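Local atomic coordinates of tumor necrosis factor receptor superfamily member 16 (Rattus norvegicus, PDB entry 1SG1), a protein that serves as a low-affinity receptor for nerve growth factor, probably binding neurotrophins through its row of cysteine-rich repeats and signalling to the cell interior. Residues 4-9 with 16-21; 63-68 with 85-90; 148-151 with 155-158. One frame throughout, in Å; residues are numbered along the deposited sequence.

Contact 1 (4-9 with 16-21)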
loop_
_atom_site.group_PDB
_atom_site.type_symbol
_atom_site.label_atom_id
_atom_site.label_comp_id
_atom_site.label_asym_id
_atom_site.label_seq_id
_atom_site.Cartn_x
_atom_site.Cartn_y
_atom_site.Cartn_z
ATOM N N CYS C 4 25.252 21.922 26.234
ATOM C CA CYS C 4 24.743 20.606 26.566
ATOM C C CYS C 4 23.437 20.353 25.836
ATOM O O CYS C 4 22.369 20.600 26.384
ATOM C CB CYS C 4 24.503 20.498 28.071
ATOM S SG CYS C 4 23.968 18.844 28.583
ATOM N N SER C 5 23.525 19.854 24.608
ATOM C CA SER C 5 22.338 19.578 23.804
ATOM C C SER C 5 21.388 18.584 24.461
ATOM O O SER C 5 20.394 18.200 23.867
ATOM C CB SER C 5 22.742 19.049 22.426
ATOM O OG SER C 5 23.314 17.759 22.526
ATOM N N THR C 6 21.689 18.186 25.690
ATOM C CA THR C 6 20.873 17.225 26.423
ATOM C C THR C 6 20.199 17.780 27.669
ATOM O O THR C 6 19.149 17.299 28.070
ATOM C CB THR C 6 21.722 16.036 26.862
ATOM O OG1 THR C 6 22.317 15.435 25.709
ATOM C CG2 THR C 6 20.872 15.012 27.603
ATOM N N GLY C 7 20.815 18.782 28.287
ATOM C CA GLY C 7 20.249 19.353 29.493
ATOM C C GLY C 7 20.315 18.373 30.651
ATOM O O GLY C 7 19.633 18.532 31.656
ATOM N N LEU C 8 21.146 17.347 30.491
ATOM C CA LEU C 8 21.330 16.308 31.505
ATOM C C LEU C 8 22.805 16.116 31.796
ATOM O O LEU C 8 23.637 16.073 30.895
ATOM C CB LEU C 8 20.705 14.990 31.052
ATOM C CG LEU C 8 19.200 14.917 31.318
ATOM C CD1 LEU C 8 18.600 13.686 30.644
ATOM C CD2 LEU C 8 18.963 14.895 32.828
ATOM N N TYR C 9 23.126 15.999 33.075
ATOM C CA TYR C 9 24.517 15.872 33.469
ATOM C C TYR C 9 24.833 14.642 34.267
ATOM O O TYR C 9 24.002 14.118 35.007
ATOM C CB TYR C 9 24.921 17.119 34.244
ATOM C CG TYR C 9 24.755 18.362 33.417
ATOM C CD1 TYR C 9 25.764 18.782 32.547
ATOM C CD2 TYR C 9 23.565 19.088 33.450
ATOM C CE1 TYR C 9 25.588 19.893 31.731
ATOM C CE2 TYR C 9 23.378 20.196 32.643
ATOM C CZ TYR C 9 24.391 20.594 31.786
ATOM O OH TYR C 9 24.214 21.695 30.993
ATOM N N CYS C 16 25.412 14.333 29.616
ATOM C CA CYS C 16 25.010 13.000 29.205
ATOM C C CYS C 16 24.841 12.924 27.695
ATOM O O CYS C 16 24.322 13.851 27.073
ATOM C CB CYS C 16 23.691 12.643 29.878
ATOM S SG CYS C 16 23.865 12.519 31.685
ATOM N N LYS C 17 25.308 11.824 27.109
ATOM C CA LYS C 17 25.185 11.605 25.672
ATOM C C LYS C 17 23.751 11.166 25.429
ATOM O O LYS C 17 23.082 10.687 26.344
ATOM C CB LYS C 17 26.129 10.499 25.199
ATOM C CG LYS C 17 27.595 10.879 25.182
ATOM C CD LYS C 17 28.457 9.684 24.788
ATOM C CE LYS C 17 29.881 10.109 24.448
ATOM N NZ LYS C 17 29.914 11.013 23.255
ATOM N N ALA C 18 23.276 11.321 24.200
ATOM C CA ALA C 18 21.911 10.930 23.891
ATOM C C ALA C 18 21.831 9.737 22.947
ATOM O O ALA C 18 22.674 9.566 22.070
ATOM C CB ALA C 18 21.135 12.123 23.308
ATOM N N CYS C 19 20.789 8.908 23.151
ATOM C CA CYS C 19 20.546 7.730 22.327
ATOM C C CYS C 19 19.803 8.202 21.090
ATOM O O CYS C 19 18.640 8.582 21.151
ATOM C CB CYS C 19 19.704 6.700 23.076
ATOM S SG CYS C 19 20.484 6.121 24.611
ATOM N N ASN C 20 20.512 8.182 19.975
ATOM C CA ASN C 20 19.998 8.614 18.691
ATOM C C ASN C 20 18.729 7.903 18.219
ATOM O O ASN C 20 18.062 7.199 18.979
ATOM C CB ASN C 20 21.112 8.473 17.647
ATOM C CG ASN C 20 21.954 7.214 17.849
ATOM O OD1 ASN C 20 22.928 6.988 17.127
ATOM N ND2 ASN C 20 21.584 6.391 18.836
ATOM N N LEU C 21 18.399 8.121 16.952
ATOM C CA LEU C 21 17.218 7.530 16.333
ATOM C C LEU C 21 17.416 6.037 16.122
ATOM O O LEU C 21 18.415 5.617 15.540
ATOM C CB LEU C 21 16.969 8.205 14.988
ATOM C CG LEU C 21 15.584 8.735 14.642
ATOM C CD1 LEU C 21 14.992 9.543 15.801
ATOM C CD2 LEU C 21 15.733 9.582 13.390
#

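Contact 2 (63-68 with 85-90)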
loop_
_atom_site.group_PDB
_atom_site.type_symbol
_atom_site.label_atom_id
_atom_site.label_comp_id
_atom_site.label_asym_id
_atom_site.label_seq_id
_atom_site.Cartn_x
_atom_site.Cartn_y
_atom_site.Cartn_z
ATOM N N GLY C 63 -7.707 -6.833 17.638
ATOM C CA GLY C 63 -9.089 -6.970 17.184
ATOM C C GLY C 63 -9.367 -6.743 15.705
ATOM O O GLY C 63 -8.828 -7.439 14.832
ATOM N N LEU C 64 -10.246 -5.780 15.443
ATOM C CA LEU C 64 -10.630 -5.396 14.093
ATOM C C LEU C 64 -9.601 -4.430 13.515
ATOM O O LEU C 64 -9.772 -3.926 12.406
ATOM C CB LEU C 64 -11.991 -4.701 14.097
ATOM C CG LEU C 64 -13.249 -5.533 14.324
ATOM C CD1 LEU C 64 -14.476 -4.630 14.279
ATOM C CD2 LEU C 64 -13.343 -6.633 13.263
ATOM N N GLN C 65 -8.541 -4.156 14.269
ATOM C CA GLN C 65 -7.508 -3.230 13.812
ATOM C C GLN C 65 -6.491 -3.971 12.972
ATOM O O GLN C 65 -6.091 -5.076 13.323
ATOM C CB GLN C 65 -6.817 -2.579 15.013
ATOM C CG GLN C 65 -7.658 -1.517 15.703
ATOM C CD GLN C 65 -7.694 -0.238 14.911
ATOM O OE1 GLN C 65 -8.690 0.492 14.913
ATOM N NE2 GLN C 65 -6.593 0.053 14.224
ATOM N N SER C 66 -6.075 -3.366 11.865
ATOM C CA SER C 66 -5.099 -3.989 10.995
ATOM C C SER C 66 -3.896 -3.096 10.711
ATOM O O SER C 66 -3.979 -1.869 10.656
ATOM C CB SER C 66 -5.749 -4.397 9.674
ATOM O OG SER C 66 -6.097 -3.253 8.920
ATOM N N MET C 67 -2.769 -3.739 10.499
ATOM C CA MET C 67 -1.551 -3.036 10.237
ATOM C C MET C 67 -1.676 -2.218 8.966
ATOM O O MET C 67 -2.043 -2.708 7.919
ATOM C CB MET C 67 -0.414 -4.053 10.140
ATOM C CG MET C 67 0.918 -3.517 9.666
ATOM S SD MET C 67 2.207 -4.754 9.880
ATOM C CE MET C 67 2.599 -4.427 11.577
ATOM N N SER C 68 -1.393 -0.939 9.090
ATOM C CA SER C 68 -1.426 -0.043 7.969
ATOM C C SER C 68 0.014 0.327 7.734
ATOM O O SER C 68 0.384 0.740 6.651
ATOM C CB SER C 68 -2.219 1.199 8.303
ATOM O OG SER C 68 -2.045 2.133 7.264
ATOM N N TYR C 85 -14.354 -2.498 7.472
ATOM C CA TYR C 85 -14.853 -1.578 8.488
ATOM C C TYR C 85 -14.232 -0.214 8.373
ATOM O O TYR C 85 -13.338 -0.011 7.579
ATOM C CB TYR C 85 -14.558 -2.117 9.898
ATOM C CG TYR C 85 -14.848 -3.585 10.088
ATOM C CD1 TYR C 85 -14.067 -4.559 9.452
ATOM C CD2 TYR C 85 -15.907 -4.005 10.889
ATOM C CE1 TYR C 85 -14.340 -5.917 9.616
ATOM C CE2 TYR C 85 -16.191 -5.351 11.060
ATOM C CZ TYR C 85 -15.406 -6.306 10.424
ATOM O OH TYR C 85 -15.684 -7.645 10.599
ATOM N N TYR C 86 -14.724 0.708 9.195
ATOM C CA TYR C 86 -14.230 2.082 9.269
ATOM C C TYR C 86 -14.198 2.448 10.760
ATOM O O TYR C 86 -14.864 1.824 11.553
ATOM C CB TYR C 86 -15.168 3.035 8.510
ATOM C CG TYR C 86 -16.474 3.317 9.215
ATOM C CD1 TYR C 86 -16.677 4.517 9.894
ATOM C CD2 TYR C 86 -17.502 2.377 9.219
ATOM C CE1 TYR C 86 -17.876 4.778 10.559
ATOM C CE2 TYR C 86 -18.700 2.623 9.881
ATOM C CZ TYR C 86 -18.887 3.827 10.549
ATOM O OH TYR C 86 -20.088 4.079 11.181
ATOM N N GLN C 87 -13.429 3.462 11.133
ATOM C CA GLN C 87 -13.335 3.870 12.527
ATOM C C GLN C 87 -14.339 4.939 12.900
ATOM O O GLN C 87 -14.400 5.986 12.268
ATOM C CB GLN C 87 -11.917 4.367 12.834
ATOM C CG GLN C 87 -11.756 5.053 14.192
ATOM C CD GLN C 87 -10.330 4.966 14.743
ATOM O OE1 GLN C 87 -9.359 5.296 14.056
ATOM N NE2 GLN C 87 -10.204 4.525 15.996
ATOM N N ASP C 88 -15.134 4.662 13.928
ATOM C CA ASP C 88 -16.120 5.623 14.404
ATOM C C ASP C 88 -15.354 6.695 15.188
ATOM O O ASP C 88 -14.614 6.387 16.125
ATOM C CB ASP C 88 -17.152 4.919 15.289
ATOM C CG ASP C 88 -18.212 5.863 15.815
ATOM O OD1 ASP C 88 -17.859 6.768 16.596
ATOM O OD2 ASP C 88 -19.393 5.703 15.451
ATOM N N GLU C 89 -15.540 7.946 14.777
ATOM C CA GLU C 89 -14.875 9.116 15.353
ATOM C C GLU C 89 -14.811 9.317 16.864
ATOM O O GLU C 89 -13.729 9.483 17.423
ATOM C CB GLU C 89 -15.457 10.388 14.731
ATOM C CG GLU C 89 -14.743 10.828 13.469
ATOM C CD GLU C 89 -13.256 11.047 13.701
ATOM O OE1 GLU C 89 -12.905 11.840 14.606
ATOM O OE2 GLU C 89 -12.440 10.426 12.979
ATOM N N GLU C 90 -15.964 9.335 17.523
ATOM C CA GLU C 90 -15.998 9.553 18.963
ATOM C C GLU C 90 -15.772 8.284 19.775
ATOM O O GLU C 90 -15.277 8.343 20.901
ATOM C CB GLU C 90 -17.333 10.188 19.356
ATOM C CG GLU C 90 -17.645 11.482 18.624
ATOM C CD GLU C 90 -19.135 11.783 18.583
ATOM O OE1 GLU C 90 -19.767 11.822 19.664
ATOM O OE2 GLU C 90 -19.674 11.979 17.469
#

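Contact 3 (148-151 with 155-158)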
loop_
_atom_site.group_PDB
_atom_site.type_symbol
_atom_site.label_atom_id
_atom_site.label_comp_id
_atom_site.label_asym_id
_atom_site.label_seq_id
_atom_site.Cartn_x
_atom_site.Cartn_y
_atom_site.Cartn_z
ATOM N N GLN C 148 -37.690 -5.762 -25.266
ATOM C CA GLN C 148 -37.368 -5.308 -23.916
ATOM C C GLN C 148 -38.150 -6.190 -22.969
ATOM O O GLN C 148 -39.284 -5.873 -22.638
ATOM C CB GLN C 148 -37.791 -3.853 -23.722
ATOM C CG GLN C 148 -37.309 -3.214 -22.411
ATOM C CD GLN C 148 -37.171 -1.707 -22.501
ATOM O OE1 GLN C 148 -36.233 -1.129 -21.971
ATOM N NE2 GLN C 148 -38.106 -1.067 -23.169
ATOM N N LEU C 149 -37.542 -7.303 -22.566
ATOM C CA LEU C 149 -38.156 -8.275 -21.681
ATOM C C LEU C 149 -38.452 -7.690 -20.318
ATOM O O LEU C 149 -39.468 -7.980 -19.707
ATOM C CB LEU C 149 -37.226 -9.479 -21.525
ATOM C CG LEU C 149 -37.126 -10.441 -22.705
ATOM C CD1 LEU C 149 -35.783 -11.157 -22.695
ATOM C CD2 LEU C 149 -38.281 -11.416 -22.635
ATOM N N ARG C 150 -37.526 -6.871 -19.848
ATOM C CA ARG C 150 -37.640 -6.201 -18.564
ATOM C C ARG C 150 -37.032 -4.808 -18.736
ATOM O O ARG C 150 -35.997 -4.664 -19.368
ATOM C CB ARG C 150 -36.890 -7.002 -17.497
ATOM C CG ARG C 150 -36.851 -6.340 -16.134
ATOM C CD ARG C 150 -36.312 -7.282 -15.053
ATOM N NE ARG C 150 -36.484 -6.698 -13.722
ATOM C CZ ARG C 150 -36.625 -7.406 -12.604
ATOM N NH1 ARG C 150 -36.615 -8.734 -12.652
ATOM N NH2 ARG C 150 -36.778 -6.783 -11.438
ATOM N N GLU C 151 -37.692 -3.788 -18.201
ATOM C CA GLU C 151 -37.195 -2.419 -18.305
ATOM C C GLU C 151 -36.264 -2.090 -17.162
ATOM O O GLU C 151 -36.274 -2.753 -16.141
ATOM C CB GLU C 151 -38.352 -1.427 -18.312
ATOM C CG GLU C 151 -39.293 -1.602 -17.145
ATOM C CD GLU C 151 -40.657 -1.006 -17.405
ATOM O OE1 GLU C 151 -40.765 0.243 -17.464
ATOM O OE2 GLU C 151 -41.618 -1.797 -17.557
ATOM N N TRP C 155 -33.208 -0.634 -9.539
ATOM C CA TRP C 155 -32.623 -1.837 -8.940
ATOM C C TRP C 155 -32.309 -3.000 -9.877
ATOM O O TRP C 155 -31.687 -3.974 -9.477
ATOM C CB TRP C 155 -33.491 -2.325 -7.770
ATOM C CG TRP C 155 -34.870 -2.683 -8.141
ATOM C CD1 TRP C 155 -35.332 -3.909 -8.504
ATOM C CD2 TRP C 155 -35.971 -1.785 -8.255
ATOM N NE1 TRP C 155 -36.663 -3.832 -8.843
ATOM C CE2 TRP C 155 -37.078 -2.538 -8.698
ATOM C CE3 TRP C 155 -36.129 -0.416 -8.028
ATOM C CZ2 TRP C 155 -38.326 -1.964 -8.921
ATOM C CZ3 TRP C 155 -37.375 0.156 -8.251
ATOM C CH2 TRP C 155 -38.457 -0.616 -8.690
ATOM N N ALA C 156 -32.736 -2.921 -11.122
ATOM C CA ALA C 156 -32.398 -3.979 -12.063
ATOM C C ALA C 156 -32.226 -3.399 -13.449
ATOM O O ALA C 156 -33.014 -2.575 -13.892
ATOM C CB ALA C 156 -33.453 -5.062 -12.065
ATOM N N ASP C 157 -31.166 -3.816 -14.124
ATOM C CA ASP C 157 -30.875 -3.345 -15.478
ATOM C C ASP C 157 -31.869 -3.935 -16.479
ATOM O O ASP C 157 -32.516 -4.942 -16.208
ATOM C CB ASP C 157 -29.446 -3.737 -15.862
ATOM C CG ASP C 157 -29.089 -3.354 -17.282
ATOM O OD1 ASP C 157 -29.463 -2.255 -17.742
ATOM O OD2 ASP C 157 -28.412 -4.156 -17.935
ATOM N N ALA C 158 -31.984 -3.294 -17.634
ATOM C CA ALA C 158 -32.882 -3.755 -18.677
ATOM C C ALA C 158 -32.427 -5.101 -19.248
ATOM O O ALA C 158 -31.266 -5.479 -19.147
ATOM C CB ALA C 158 -32.949 -2.717 -19.771
#

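Contact 1 (4-9 with 16-21)
T6 and L8 hold C16 at both polar atoms of its backbone, and that is where the packing is tight. The hydroxyl OG1 of T6 donates to O of C16 at 2.9 Å, arriving almost head-on, with a C=O...OG1 angle of 160°. It can reach because OG1 stands beside the N of T6, anti to the carbonyl carbon; CG2 of T6, anti to the backbone N, lies 3.7 Å from O of C16. The second bond runs from N of C16 to O of L8 at 2.8 Å, bent to 140° at the hydrogen and coming in tilted from the carbonyl plane. CB of L8 meets CB of C16 at 4.0 Å, and SG of C16 closes to 3.5 Å from the carbonyl C of Y9. A type I turn from C4 to G7 brings T6 round to this place.

Away from C16 things slacken quickly. A18 gives only its CB, 4.3 Å from OG1 of T6, and Y9 starts its side chain away from the 16-21 segment and adds only backbone.

C16 is buried and tied to C29 by a disulfide, while C4 is tied to C15. The chemistry is therefore that of a small cysteine-rich unit: disulfides and a pair of hydrogen bonds fix the loop before strand 23-27, with little apolar packing to help.

Contact 2 (63-68 with 85-90)
L64 and Y85 make the only close side-chain meeting here, and it is apolar. CD2 of L64 sits over one face of the Y85 ring in a CH-pi contact, 3.9 Å from the centroid and 25° off the ring normal. The methyl is displaced toward the rim, so its closest atom is CZ of Y85, at 3.5 Å, with the phenol oxygen nearby. The other methyl, CD1, stands above the same face, out past the CD2-CE2 edge, 3.7 Å from CE2 of Y85, so both methyls rest on one side of the ring. The two side chains cross at about a right angle. For Y85 the first torsion (chi1 -44°) keeps CG beside the backbone N and swings the ring across to L64. An alanine in place of Y85 would remove the ring and is likely to leave both L64 methyls without their apolar mate, opening a gap between the two segments.

Polar contact is slight. The amides of Q65 and Q87 approach without bonding, OE1 of Q65 lying 4.4 Å from NE2 of Q87, and that NE2 is instead bonded to O of G92. Main chain does not pair with main chain either: the nearest CA atoms, those of L64 and Y85, are 8.0 Å apart.

The two strands belong to separate two-stranded antiparallel sheets of consecutive cysteine-rich repeats. Strand 65-69 pairs with 78-81, S66 bonding to R80, and M67, farther along it, packs on an aromatic side chain of another protein chain. Strand 85-87 pairs with 94-96, and L64 and Q65 also touch C94 of that second sheet, so the contact bridges the junction of the two sheets.

Contact 3 (148-151 with 155-158)
The main chain of R150 and E151 runs close beside A158, the CA atoms of E151 and A158 standing 4.5 Å apart with a CA-H...O contact from CA of A158 to O of R150 (3.3 Å, 128° at the hydrogen). This is a loop of a TNFR-type cysteine-rich repeat, doubled back on itself through C152, which is disulfide-bonded to C139. The segments themselves contain no regular strand, although R150 makes a backbone hydrogen bond to E159 just beyond.

R150 does most of the side-chain work. With CG anti to the backbone N (chi1 176°) and the chain extended as far as NE, it reaches along the 155-158 segment. The methyl CB of A156 touches the head of the arginine obliquely, 3.8 Å from NE of R150 and equally close to its NH2. Farther out, NH2 of R150 comes within 3.9 Å of NE1 of W155. The indole nitrogen lies at the edge of the guanidinium, near its plane, while the two planes stand 83° apart. Both nitrogens are donors, so this is van der Waals proximity, with neither a hydrogen bond nor a stack on the ring. W155 presents NE1 with its CG set between the backbone N and the carbonyl carbon, and it also leans on V102.

OD1 of D157 accepts a hydrogen bond from N of T140, tying this loop to an earlier part of the repeat. T153 offers weak bonds through OG1 to the N atoms of W155 and A156. A158 is buried, and its CB has O of R150 at 3.6 Å and, farther off toward the same side, OE1 of Q148 at 4.3 Å.

All three contacts are surface contacts, strung in series along an elongated chain, and they share no strand. Contacts 1 and 3 lie on opposite sides of the chain's centre, their own centres about 74 Å apart, whereas the centre of contact 2 is about 7 Å from that of the chain. The terminal two are loops folded back on themselves, each around one buried residue, C16 or A158. Contact 2 instead joins strands of different sheets and has no buried member. Chemistry follows place: true hydrogen bonds cross contact 1, a leucine-tyrosine CH-pi contact carries contact 2, and contact 3 relies on backbone proximity and an arginine's van der Waals reach.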